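Local coordinates for uncharacterized protein PA0076 (Pseudomonas aeruginosa PAO1, PDB 2QNU) that is not functionally characterised in detail but, as a TagF protein, is probably an accessory component associated with the type VI secretion system, at residues P146-S151 and R168-A173; E27-W32 and F60-G65; R19-T24 and T90-L95; M196-L201 and G208-G213. All coordinates share one frame; numbering follows the deposited sequence.

Contact 1. Residues P146-S151 and R168-A173; sequences PRIEQS and RLAALA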
loop_
_atom_site.group_PDB
_atom_site.type_symbol
_atom_site.label_atom_id
_atom_site.label_comp_id
_atom_site.label_asym_id
_atom_site.label_seq_id
_atom_site.Cartn_x
_atom_site.Cartn_y
_atom_site.Cartn_z
ATOM N N PRO B 146 -4.914 -9.998 11.258
ATOM C CA PRO B 146 -6.198 -10.476 10.644
ATOM C C PRO B 146 -6.660 -9.613 9.463
ATOM O O PRO B 146 -7.458 -8.678 9.625
ATOM C CB PRO B 146 -7.200 -10.370 11.801
ATOM C CG PRO B 146 -6.700 -9.110 12.587
ATOM C CD PRO B 146 -5.140 -8.985 12.312
ATOM N N ARG B 147 -6.143 -9.911 8.279
ATOM C CA ARG B 147 -6.314 -8.963 7.149
ATOM C C ARG B 147 -7.750 -9.001 6.556
ATOM O O ARG B 147 -8.429 -10.043 6.590
ATOM C CB ARG B 147 -5.256 -9.122 6.038
ATOM C CG ARG B 147 -4.606 -10.473 5.892
ATOM C CD ARG B 147 -4.342 -10.884 4.472
ATOM N NE ARG B 147 -4.197 -9.804 3.480
ATOM C CZ ARG B 147 -3.066 -9.491 2.834
ATOM N NH1 ARG B 147 -1.918 -10.129 3.081
ATOM N NH2 ARG B 147 -3.070 -8.519 1.921
ATOM N N ILE B 148 -8.198 -7.838 6.062
ATOM C CA ILE B 148 -9.453 -7.716 5.378
ATOM C C ILE B 148 -9.459 -8.866 4.435
ATOM O O ILE B 148 -8.466 -9.136 3.783
ATOM C CB ILE B 148 -9.577 -6.411 4.576
ATOM C CG1 ILE B 148 -9.483 -5.188 5.495
ATOM C CG2 ILE B 148 -10.885 -6.363 3.823
ATOM C CD1 ILE B 148 -10.727 -4.919 6.419
ATOM N N GLU B 149 -10.575 -9.563 4.408
ATOM C CA GLU B 149 -10.802 -10.666 3.498
ATOM C C GLU B 149 -10.607 -10.253 2.032
ATOM O O GLU B 149 -11.084 -9.216 1.615
ATOM C CB GLU B 149 -12.225 -11.208 3.712
ATOM C CG GLU B 149 -12.596 -12.362 2.788
ATOM C CD GLU B 149 -14.096 -12.672 2.777
ATOM O OE1 GLU B 149 -14.731 -12.570 3.846
ATOM O OE2 GLU B 149 -14.630 -13.031 1.692
ATOM N N GLN B 150 -9.873 -11.084 1.296
ATOM C CA GLN B 150 -9.525 -10.857 -0.107
ATOM C C GLN B 150 -9.485 -12.182 -0.880
ATOM O O GLN B 150 -9.302 -13.238 -0.296
ATOM C CB GLN B 150 -8.162 -10.201 -0.224
ATOM C CG GLN B 150 -8.009 -8.843 0.502
ATOM C CD GLN B 150 -6.628 -8.263 0.327
ATOM O OE1 GLN B 150 -5.632 -8.942 0.588
ATOM N NE2 GLN B 150 -6.552 -7.005 -0.104
ATOM N N SER B 151 -9.673 -12.116 -2.195
ATOM C CA SER B 151 -9.568 -13.293 -3.084
ATOM C C SER B 151 -8.951 -12.875 -4.445
ATOM O O SER B 151 -8.145 -11.941 -4.489
ATOM C CB SER B 151 -10.927 -14.011 -3.204
ATOM O OG SER B 151 -11.984 -13.103 -3.453
ATOM N N ARG B 168 -11.406 0.063 3.446
ATOM C CA ARG B 168 -10.607 0.275 2.203
ATOM C C ARG B 168 -9.199 0.770 2.526
ATOM O O ARG B 168 -8.205 0.383 1.877
ATOM C CB ARG B 168 -11.301 1.207 1.194
ATOM C CG ARG B 168 -12.566 0.600 0.543
ATOM C CD ARG B 168 -13.102 1.396 -0.571
ATOM N NE ARG B 168 -13.429 2.784 -0.266
ATOM C CZ ARG B 168 -14.589 3.206 0.254
ATOM N NH1 ARG B 168 -15.567 2.359 0.524
ATOM N NH2 ARG B 168 -14.781 4.502 0.468
ATOM N N LEU B 169 -9.087 1.639 3.532
ATOM C CA LEU B 169 -7.767 2.109 3.940
ATOM C C LEU B 169 -6.944 0.964 4.497
ATOM O O LEU B 169 -5.770 0.805 4.146
ATOM C CB LEU B 169 -7.879 3.275 4.961
ATOM C CG LEU B 169 -6.563 4.049 5.203
ATOM C CD1 LEU B 169 -6.144 4.969 4.067
ATOM C CD2 LEU B 169 -6.708 4.831 6.455
ATOM N N ALA B 170 -7.528 0.175 5.387
ATOM C CA ALA B 170 -6.806 -0.961 5.899
ATOM C C ALA B 170 -6.440 -1.936 4.794
ATOM O O ALA B 170 -5.393 -2.543 4.872
ATOM C CB ALA B 170 -7.590 -1.693 7.007
ATOM N N ALA B 171 -7.314 -2.144 3.801
ATOM C CA ALA B 171 -6.990 -3.065 2.689
ATOM C C ALA B 171 -5.779 -2.606 1.896
ATOM O O ALA B 171 -4.886 -3.381 1.530
ATOM C CB ALA B 171 -8.214 -3.222 1.777
ATOM N N LEU B 172 -5.756 -1.322 1.598
ATOM C CA LEU B 172 -4.664 -0.758 0.812
ATOM C C LEU B 172 -3.353 -0.884 1.551
ATOM O O LEU B 172 -2.348 -1.302 0.986
ATOM C CB LEU B 172 -4.967 0.680 0.437
ATOM C CG LEU B 172 -5.589 0.880 -0.937
ATOM C CD1 LEU B 172 -6.953 0.199 -0.951
ATOM C CD2 LEU B 172 -5.776 2.294 -1.162
ATOM N N ALA B 173 -3.339 -0.504 2.833
ATOM C CA ALA B 173 -2.122 -0.650 3.652
ATOM C C ALA B 173 -1.591 -2.115 3.767
ATOM O O ALA B 173 -0.402 -2.322 3.639
ATOM C CB ALA B 173 -2.377 -0.047 5.061
#
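I148 and Q150, on the extended loop 146-151, come up against A170 and A171 on one side of helix 165-177. At the start of the helical segment, R168 turns its CB away from the loop and serves the dimer instead: its guanidinium forms a salt bridge with D109 of the second subunit and also donates to the carbonyl of V105 there. A170 is the first residue to touch the loop. Its CB points toward the loop and lies 4.3 Å from I148 CG1. I148 CG1 also comes 4.1 Å from A171 N and 4.4 Å from A171 CB. This methylene is placed beside its own backbone N (chi1 -61°), which sets the branch against the helix. The motif is a loop laid across a helix whose facing residues are alanines; with such short side chains the backbones close in to 5.9 Å between the CA atoms of I148 and A171. Beyond A171 CB, the carboxamide of Q150 reaches the carbonyl side of this turn, Q150 NE2 standing 4.3 Å from A171 O, while its hydrogen bond goes to S160 OG on strand 158-160. The oxygen of the same amide receives a weak, strongly bent bond from R147, NH2 to Q150 OE1 at 2.9 Å with an N-H...O angle of 123°, and an acetate, probably from the crystallisation liquor, lies about 3 Å from the Q150 side chain. At L172 and A173 the helix surface passes to the second subunit, against C177 and L169 of that chain respectively.

Contact 2. Residues E27-W32 and F60-G65; sequences EPWDAW and FAIAPG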
loop_
_atom_site.group_PDB
_atom_site.type_symbol
_atom_site.label_atom_id
_atom_site.label_comp_id
_atom_site.label_asym_id
_atom_site.label_seq_id
_atom_site.Cartn_x
_atom_site.Cartn_y
_atom_site.Cartn_z
ATOM N N GLU B 27 17.304 -20.032 10.673
ATOM C CA GLU B 27 18.197 -20.360 9.556
ATOM C C GLU B 27 18.267 -19.224 8.516
ATOM O O GLU B 27 19.371 -18.687 8.265
ATOM C CB GLU B 27 17.808 -21.700 8.861
ATOM C CG GLU B 27 18.756 -22.888 9.165
ATOM C CD GLU B 27 18.499 -24.149 8.270
ATOM O OE1 GLU B 27 17.692 -24.055 7.304
ATOM O OE2 GLU B 27 19.104 -25.236 8.528
ATOM N N PRO B 28 17.122 -18.864 7.877
ATOM C CA PRO B 28 17.182 -17.742 6.930
ATOM C C PRO B 28 17.496 -16.361 7.537
ATOM O O PRO B 28 18.090 -15.488 6.893
ATOM C CB PRO B 28 15.760 -17.740 6.288
ATOM C CG PRO B 28 14.891 -18.460 7.283
ATOM C CD PRO B 28 15.782 -19.496 7.891
ATOM N N TRP B 29 17.017 -16.117 8.738
ATOM C CA TRP B 29 17.228 -14.806 9.343
ATOM C C TRP B 29 18.740 -14.625 9.575
ATOM O O TRP B 29 19.298 -13.626 9.156
ATOM C CB TRP B 29 16.451 -14.680 10.641
ATOM C CG TRP B 29 16.699 -13.405 11.362
ATOM C CD1 TRP B 29 17.377 -13.266 12.564
ATOM C CD2 TRP B 29 16.291 -12.101 10.981
ATOM N NE1 TRP B 29 17.411 -11.961 12.915
ATOM C CE2 TRP B 29 16.762 -11.216 11.961
ATOM C CE3 TRP B 29 15.623 -11.579 9.871
ATOM C CZ2 TRP B 29 16.554 -9.822 11.892
ATOM C CZ3 TRP B 29 15.395 -10.209 9.799
ATOM C CH2 TRP B 29 15.850 -9.340 10.814
ATOM N N ASP B 30 19.369 -15.622 10.179
ATOM C CA ASP B 30 20.826 -15.681 10.349
ATOM C C ASP B 30 21.628 -15.508 9.046
ATOM O O ASP B 30 22.544 -14.721 9.002
ATOM C CB ASP B 30 21.231 -17.013 10.978
ATOM C CG ASP B 30 22.758 -17.165 11.144
ATOM O OD1 ASP B 30 23.337 -16.695 12.204
ATOM O OD2 ASP B 30 23.396 -17.772 10.262
ATOM N N ALA B 31 21.232 -16.233 7.983
ATOM C CA ALA B 31 21.952 -16.196 6.714
ATOM C C ALA B 31 21.805 -14.822 6.109
ATOM O O ALA B 31 22.733 -14.266 5.521
ATOM C CB ALA B 31 21.410 -17.251 5.805
ATOM N N TRP B 32 20.631 -14.238 6.269
ATOM C CA TRP B 32 20.424 -12.919 5.726
ATOM C C TRP B 32 21.258 -11.895 6.522
ATOM O O TRP B 32 21.841 -11.025 5.922
ATOM C CB TRP B 32 18.918 -12.500 5.664
ATOM C CG TRP B 32 18.721 -11.020 5.280
ATOM C CD1 TRP B 32 18.841 -10.452 4.047
ATOM C CD2 TRP B 32 18.500 -9.944 6.197
ATOM N NE1 TRP B 32 18.675 -9.090 4.121
ATOM C CE2 TRP B 32 18.468 -8.757 5.446
ATOM C CE3 TRP B 32 18.369 -9.882 7.584
ATOM C CZ2 TRP B 32 18.243 -7.516 6.030
ATOM C CZ3 TRP B 32 18.139 -8.646 8.186
ATOM C CH2 TRP B 32 18.087 -7.477 7.420
ATOM N N PHE B 60 10.746 -3.741 12.383
ATOM C CA PHE B 60 10.430 -4.286 11.110
ATOM C C PHE B 60 9.141 -5.114 11.081
ATOM O O PHE B 60 8.712 -5.677 12.073
ATOM C CB PHE B 60 11.596 -5.142 10.609
ATOM C CG PHE B 60 11.909 -6.328 11.489
ATOM C CD1 PHE B 60 11.220 -7.533 11.351
ATOM C CD2 PHE B 60 12.931 -6.256 12.424
ATOM C CE1 PHE B 60 11.530 -8.616 12.151
ATOM C CE2 PHE B 60 13.238 -7.309 13.237
ATOM C CZ PHE B 60 12.565 -8.487 13.128
ATOM N N ALA B 61 8.585 -5.188 9.874
ATOM C CA ALA B 61 7.557 -6.144 9.522
ATOM C C ALA B 61 7.856 -6.741 8.150
ATOM O O ALA B 61 8.042 -6.026 7.147
ATOM C CB ALA B 61 6.262 -5.474 9.515
ATOM N N ILE B 62 7.966 -8.050 8.153
ATOM C CA ILE B 62 8.365 -8.853 7.012
ATOM C C ILE B 62 7.237 -9.792 6.570
ATOM O O ILE B 62 6.687 -10.547 7.352
ATOM C CB ILE B 62 9.587 -9.618 7.361
ATOM C CG1 ILE B 62 10.709 -8.554 7.681
ATOM C CG2 ILE B 62 9.967 -10.610 6.240
ATOM C CD1 ILE B 62 11.942 -9.141 8.249
ATOM N N ALA B 63 6.927 -9.734 5.285
ATOM C CA ALA B 63 5.874 -10.613 4.687
ATOM C C ALA B 63 6.161 -12.106 4.829
ATOM O O ALA B 63 7.330 -12.535 4.923
ATOM C CB ALA B 63 5.680 -10.271 3.209
ATOM N N PRO B 64 5.095 -12.920 4.811
ATOM C CA PRO B 64 5.256 -14.371 4.796
ATOM C C PRO B 64 6.027 -14.841 3.594
ATOM O O PRO B 64 5.902 -14.266 2.530
ATOM C CB PRO B 64 3.811 -14.906 4.700
ATOM C CG PRO B 64 2.955 -13.789 5.249
ATOM C CD PRO B 64 3.677 -12.523 4.772
ATOM N N GLY B 65 6.851 -15.850 3.787
ATOM C CA GLY B 65 7.600 -16.482 2.700
ATOM C C GLY B 65 8.907 -15.816 2.305
ATOM O O GLY B 65 9.613 -16.291 1.413
#
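Helix 23-44 packs on one face of the antiparallel sheet, and here its W29 meets F60 and I62 of strand 58-62. The indole extends from the helix with CG anti to the backbone N (chi1 176°), so that the far rim of its six-membered ring arrives at the strand. W29 CH2 sits over one face of the F60 ring, displaced toward the rim, at 4.1 Å from F60 CE2. The two rings lie near parallel, at 29°, yet are slid so far apart that they barely overlap: the centroid of the W29 six-membered ring is 5.2 Å from that of F60. The F60 side chain comes from the direction opposite to W29. The neighbouring rim atom, W29 CZ3, touches the end methyl of I62, CD1, at 3.9 Å, the two side chains running roughly at right angles. Within the helix, W32 places CE3 about 3.7 Å above the W29 plane. W183 on strand 180-185 adjoins all of W29, W32 and F60. The contact is therefore held by dispersion in a buried aromatic layer, and the one polar indole atom, W29 NE1, is satisfied by T90 OG1, which should restrict the rotation of the ring.

Contact 3. Residues R19-T24 and T90-L95; sequences RGLPNT and TVACLL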
loop_
_atom_site.group_PDB
_atom_site.type_symbol
_atom_site.label_atom_id
_atom_site.label_comp_id
_atom_site.label_asym_id
_atom_site.label_seq_id
_atom_site.Cartn_x
_atom_site.Cartn_y
_atom_site.Cartn_z
ATOM N N ARG B 19 16.011 -18.245 21.748
ATOM C CA ARG B 19 14.876 -18.874 22.429
ATOM C C ARG B 19 13.573 -18.519 21.749
ATOM O O ARG B 19 13.448 -17.429 21.215
ATOM C CB ARG B 19 14.717 -18.446 23.893
ATOM C CG ARG B 19 15.966 -18.157 24.708
ATOM C CD ARG B 19 16.430 -19.344 25.573
ATOM N NE ARG B 19 17.743 -19.840 25.151
ATOM C CZ ARG B 19 18.468 -20.738 25.814
ATOM N NH1 ARG B 19 18.032 -21.267 26.960
ATOM N NH2 ARG B 19 19.644 -21.114 25.319
ATOM N N GLY B 20 12.608 -19.457 21.797
ATOM C CA GLY B 20 11.216 -19.188 21.444
ATOM C C GLY B 20 10.940 -19.002 19.966
ATOM O O GLY B 20 9.824 -18.651 19.581
ATOM N N LEU B 21 11.976 -19.211 19.140
ATOM C CA LEU B 21 11.932 -19.028 17.699
ATOM C C LEU B 21 12.237 -20.357 16.992
ATOM O O LEU B 21 13.153 -21.067 17.366
ATOM C CB LEU B 21 12.962 -17.981 17.277
ATOM C CG LEU B 21 12.538 -16.505 17.083
ATOM C CD1 LEU B 21 11.398 -15.962 17.887
ATOM C CD2 LEU B 21 13.748 -15.629 17.257
ATOM N N PRO B 22 11.458 -20.707 15.956
ATOM C CA PRO B 22 11.773 -21.964 15.238
ATOM C C PRO B 22 12.910 -21.773 14.198
ATOM O O PRO B 22 13.226 -20.649 13.826
ATOM C CB PRO B 22 10.453 -22.305 14.568
ATOM C CG PRO B 22 9.772 -20.939 14.341
ATOM C CD PRO B 22 10.287 -19.995 15.405
ATOM N N ASN B 23 13.537 -22.853 13.755
ATOM C CA ASN B 23 14.622 -22.740 12.778
ATOM C C ASN B 23 14.161 -22.263 11.406
ATOM O O ASN B 23 14.950 -21.727 10.617
ATOM C CB ASN B 23 15.332 -24.056 12.669
ATOM C CG ASN B 23 16.574 -23.985 11.784
ATOM O OD1 ASN B 23 17.551 -23.295 12.106
ATOM N ND2 ASN B 23 16.557 -24.745 10.673
ATOM N N THR B 24 12.874 -22.453 11.127
ATOM C CA THR B 24 12.265 -21.976 9.893
ATOM C C THR B 24 12.533 -20.518 9.786
ATOM O O THR B 24 12.773 -19.972 8.709
ATOM C CB THR B 24 10.683 -22.176 9.860
ATOM O OG1 THR B 24 10.044 -21.360 10.868
ATOM C CG2 THR B 24 10.319 -23.628 10.033
ATOM N N THR B 90 18.122 -9.674 17.926
ATOM C CA THR B 90 16.800 -9.462 17.408
ATOM C C THR B 90 15.821 -10.034 18.380
ATOM O O THR B 90 16.036 -11.118 18.847
ATOM C CB THR B 90 16.638 -10.215 16.026
ATOM O OG1 THR B 90 17.678 -9.811 15.159
ATOM C CG2 THR B 90 15.311 -9.906 15.378
ATOM N N VAL B 91 14.763 -9.287 18.662
ATOM C CA VAL B 91 13.536 -9.839 19.256
ATOM C C VAL B 91 12.456 -9.876 18.142
ATOM O O VAL B 91 12.206 -8.862 17.454
ATOM C CB VAL B 91 13.083 -8.974 20.417
ATOM C CG1 VAL B 91 11.690 -9.401 20.952
ATOM C CG2 VAL B 91 14.165 -8.992 21.518
ATOM N N ALA B 92 11.851 -11.051 17.967
ATOM C CA ALA B 92 10.918 -11.315 16.847
ATOM C C ALA B 92 9.671 -12.058 17.304
ATOM O O ALA B 92 9.745 -12.990 18.099
ATOM C CB ALA B 92 11.600 -12.122 15.797
ATOM N N CYS B 93 8.530 -11.601 16.802
ATOM C CA CYS B 93 7.286 -12.333 16.938
ATOM C C CYS B 93 6.825 -12.873 15.573
ATOM O O CYS B 93 6.602 -12.127 14.625
ATOM C CB CYS B 93 6.243 -11.408 17.513
ATOM S SG CYS B 93 4.743 -12.223 17.708
ATOM N N LEU B 94 6.665 -14.179 15.493
ATOM C CA LEU B 94 6.167 -14.826 14.294
ATOM C C LEU B 94 4.636 -14.773 14.222
ATOM O O LEU B 94 4.005 -15.130 15.129
ATOM C CB LEU B 94 6.617 -16.265 14.303
ATOM C CG LEU B 94 7.756 -16.586 13.345
ATOM C CD1 LEU B 94 9.070 -16.308 13.989
ATOM C CD2 LEU B 94 7.637 -18.076 12.911
ATOM N N LEU B 95 4.067 -14.292 13.139
ATOM C CA LEU B 95 2.623 -14.150 13.044
ATOM C C LEU B 95 2.059 -15.106 11.971
ATOM O O LEU B 95 2.806 -15.589 11.083
ATOM C CB LEU B 95 2.262 -12.722 12.664
ATOM C CG LEU B 95 2.700 -11.617 13.624
ATOM C CD1 LEU B 95 2.905 -10.340 12.840
ATOM C CD2 LEU B 95 1.649 -11.459 14.739
#
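L21 and P22, in the turn that leads from strand 18-19 into helix 23-44, pack over A92 and L94 of strand 89-95. The segment begins at R19, still paired through its backbone with F6 on the adjacent strand 4-7; its NE makes a long, weak ion pair with E133. G20 follows with a positive phi of 73° and swings the chain off the end of this short strand. L21 then sends its isobutyl group down to the sheet. L21 CD1 rests 3.4 Å from A92 O, a methyl set against a backbone carbonyl, and its CD2 is 4.4 Å from A92 CB. The chi1 of L21, -96°, departs from the staggered value, and it carries both methyls to A92 although the CB itself does not point there. L21 also leans on Y7 of strand 4-7. Next comes P22, whose ring turns its CG and CD carbons to the two methyls of L94: P22 CG is 3.8 Å from L94 CD2, and P22 CD is 4.1 Å from L94 CD1. P22 is also the N-cap residue of the helix, so the contact lies right where helix 23-44 begins. As in any beta strand the side chains alternate: A92 and L94 face this turn, whereas V91 and C93 point to the other side, where helix 110-121 lies with V115, L119 and W111. With helix 23-44 on one face and helix 110-121 on the other, strand 89-95 is an interior strand of an antiparallel sheet covered on both sides, an alpha+beta architecture.

Contact 4. Residues M196-L201 and G208-G213; sequences MRYQGL and GRFLTG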
loop_
_atom_site.group_PDB
_atom_site.type_symbol
_atom_site.label_atom_id
_atom_site.label_comp_id
_atom_site.label_asym_id
_atom_site.label_seq_id
_atom_site.Cartn_x
_atom_site.Cartn_y
_atom_site.Cartn_z
HETATM N N MSE B 196 11.385 2.706 5.679
HETATM C CA MSE B 196 12.036 2.112 4.508
HETATM C C MSE B 196 11.278 0.875 4.040
HETATM O O MSE B 196 10.813 0.086 4.865
HETATM C CB MSE B 196 13.448 1.668 4.912
HETATM C CG MSE B 196 14.363 2.829 5.428
HETATM SE SE MSE B 196 15.957 1.893 6.294
HETATM C CE MSE B 196 17.050 1.717 4.728
ATOM N N ARG B 197 11.142 0.704 2.708
ATOM C CA ARG B 197 10.511 -0.502 2.119
ATOM C C ARG B 197 11.407 -1.131 1.087
ATOM O O ARG B 197 11.888 -0.423 0.199
ATOM C CB ARG B 197 9.235 -0.105 1.387
ATOM C CG ARG B 197 8.483 -1.267 0.748
ATOM C CD ARG B 197 7.219 -0.774 0.015
ATOM N NE ARG B 197 6.260 -1.865 -0.347
ATOM C CZ ARG B 197 6.531 -2.735 -1.313
ATOM N NH1 ARG B 197 7.668 -2.632 -1.993
ATOM N NH2 ARG B 197 5.690 -3.706 -1.632
ATOM N N TYR B 198 11.670 -2.418 1.222
ATOM C CA TYR B 198 12.216 -3.223 0.158
ATOM C C TYR B 198 11.163 -4.221 -0.363
ATOM O O TYR B 198 10.341 -4.777 0.395
ATOM C CB TYR B 198 13.479 -3.978 0.598
ATOM C CG TYR B 198 14.667 -3.062 0.901
ATOM C CD1 TYR B 198 14.829 -2.503 2.157
ATOM C CD2 TYR B 198 15.630 -2.762 -0.078
ATOM C CE1 TYR B 198 15.955 -1.660 2.500
ATOM C CE2 TYR B 198 16.748 -1.897 0.225
ATOM C CZ TYR B 198 16.901 -1.361 1.504
ATOM O OH TYR B 198 17.972 -0.537 1.792
ATOM N N GLN B 199 11.208 -4.404 -1.690
ATOM C CA GLN B 199 10.557 -5.523 -2.351
ATOM C C GLN B 199 11.355 -6.747 -1.958
ATOM O O GLN B 199 12.482 -6.904 -2.367
ATOM C CB GLN B 199 10.591 -5.320 -3.886
ATOM C CG GLN B 199 9.550 -6.129 -4.621
ATOM C CD GLN B 199 8.112 -5.662 -4.371
ATOM O OE1 GLN B 199 7.834 -4.461 -4.228
ATOM N NE2 GLN B 199 7.177 -6.630 -4.363
ATOM N N GLY B 200 10.818 -7.617 -1.151
ATOM C CA GLY B 200 11.621 -8.684 -0.611
ATOM C C GLY B 200 12.482 -8.240 0.559
ATOM O O GLY B 200 12.226 -7.179 1.148
ATOM N N LEU B 201 13.482 -9.068 0.888
ATOM C CA LEU B 201 14.497 -8.728 1.912
ATOM C C LEU B 201 15.451 -7.780 1.301
ATOM O O LEU B 201 15.692 -7.866 0.105
ATOM C CB LEU B 201 15.295 -9.941 2.373
ATOM C CG LEU B 201 14.484 -11.048 3.058
ATOM C CD1 LEU B 201 15.282 -12.303 3.296
ATOM C CD2 LEU B 201 13.870 -10.543 4.290
ATOM N N GLY B 208 24.397 -2.162 4.542
ATOM C CA GLY B 208 25.024 -0.913 4.862
ATOM C C GLY B 208 24.168 0.323 5.111
ATOM O O GLY B 208 24.537 1.152 5.965
ATOM N N ARG B 209 23.065 0.480 4.377
ATOM C CA ARG B 209 22.205 1.646 4.480
ATOM C C ARG B 209 21.531 1.681 5.850
ATOM O O ARG B 209 21.258 2.759 6.357
ATOM C CB ARG B 209 21.132 1.702 3.333
ATOM C CG ARG B 209 21.765 2.146 1.975
ATOM C CD ARG B 209 21.875 1.140 0.769
ATOM N NE ARG B 209 20.608 1.032 0.098
ATOM C CZ ARG B 209 20.312 0.428 -1.068
ATOM N NH1 ARG B 209 21.196 -0.123 -1.910
ATOM N NH2 ARG B 209 19.035 0.413 -1.398
ATOM N N PHE B 210 21.324 0.519 6.452
ATOM C CA PHE B 210 20.826 0.474 7.853
ATOM C C PHE B 210 21.847 1.056 8.859
ATOM O O PHE B 210 21.479 1.311 10.015
ATOM C CB PHE B 210 20.587 -0.955 8.317
ATOM C CG PHE B 210 19.420 -1.627 7.664
ATOM C CD1 PHE B 210 18.138 -1.109 7.789
ATOM C CD2 PHE B 210 19.610 -2.810 6.943
ATOM C CE1 PHE B 210 17.036 -1.777 7.196
ATOM C CE2 PHE B 210 18.517 -3.474 6.318
ATOM C CZ PHE B 210 17.251 -2.931 6.429
ATOM N N LEU B 211 23.118 1.144 8.450
ATOM C CA LEU B 211 24.213 1.619 9.349
ATOM C C LEU B 211 24.581 3.042 9.026
ATOM O O LEU B 211 24.924 3.769 9.919
ATOM C CB LEU B 211 25.450 0.717 9.365
ATOM C CG LEU B 211 25.270 -0.807 9.266
ATOM C CD1 LEU B 211 26.598 -1.543 9.058
ATOM C CD2 LEU B 211 24.539 -1.403 10.418
ATOM N N THR B 212 24.465 3.471 7.771
ATOM C CA THR B 212 24.922 4.770 7.428
ATOM C C THR B 212 23.859 5.689 6.912
ATOM O O THR B 212 24.083 6.899 6.864
ATOM C CB THR B 212 26.023 4.686 6.355
ATOM O OG1 THR B 212 25.441 4.325 5.102
ATOM C CG2 THR B 212 27.034 3.669 6.744
ATOM N N GLY B 213 22.711 5.150 6.514
ATOM C CA GLY B 213 21.723 5.946 5.781
ATOM C C GLY B 213 22.204 6.511 4.439
ATOM O O GLY B 213 21.545 7.347 3.835
#
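M196 and Y198, alternate residues on strand 194-199, meet R209 and F210 of the short helix 209-212, which packs against one face of the chain's antiparallel sheet at this outermost strand. Neighbouring R197 pairs with a strand of the second subunit in an antiparallel ladder, so the sheet runs on across the dimer interface. The side chain of R209 starts with CB 4.3 Å from the CE methyl of M196, here a selenomethionine; the same CB is 4.2 Å from Y198 OH. From there the chain bends at chi2 (112°) and again at chi3, which brings the guanidinium obliquely up to the tyrosine hydroxyl. R209 NE comes within 3.5 Å of Y198 OH, with CZ just beyond. At the tip, R209 NH2 lies at the edge of the phenol ring, near its plane, and is 3.6 Å from Y198 CE2; guanidinium and ring are inclined at 39°. R209 NH2 also donates a hydrogen bond to OD1 of N156 of the second subunit, which ties this end of R209 to the interface. F210 packs deeper. Its ring and the selenium of M196 form an oblique Met-aromatic contact, SE standing 4.9 Å from the ring centroid and 58° off the normal. W58 meets F210 edge-to-face and W32 packs against it. On the Y198 side, F210 CZ approaches Y198 CE1 to 4.3 Å.

Contacts 2 and 3 lie with their centres 10 Å apart and share helix 23-44 and the sheet; along the chain contact 2 is nested within the loop closed by contact 3, and T90 of contact 3 meets W29 of contact 2. Both belong to the TagF N-terminal domain. Contact 4 reaches the same sheet at its 194-199 edge, 13 Å from contact 2 by centres, and W32 bridges to its F210 and L201. Contact 1, with its centre 23 to 25 Å from the other three, stands apart on helix 165-177. Contacts 2, 3 and 4 thus join one sheet to the elements packed on it, whereas contact 1 and contact 4, which follows it in sequence, lie where the two subunits meet.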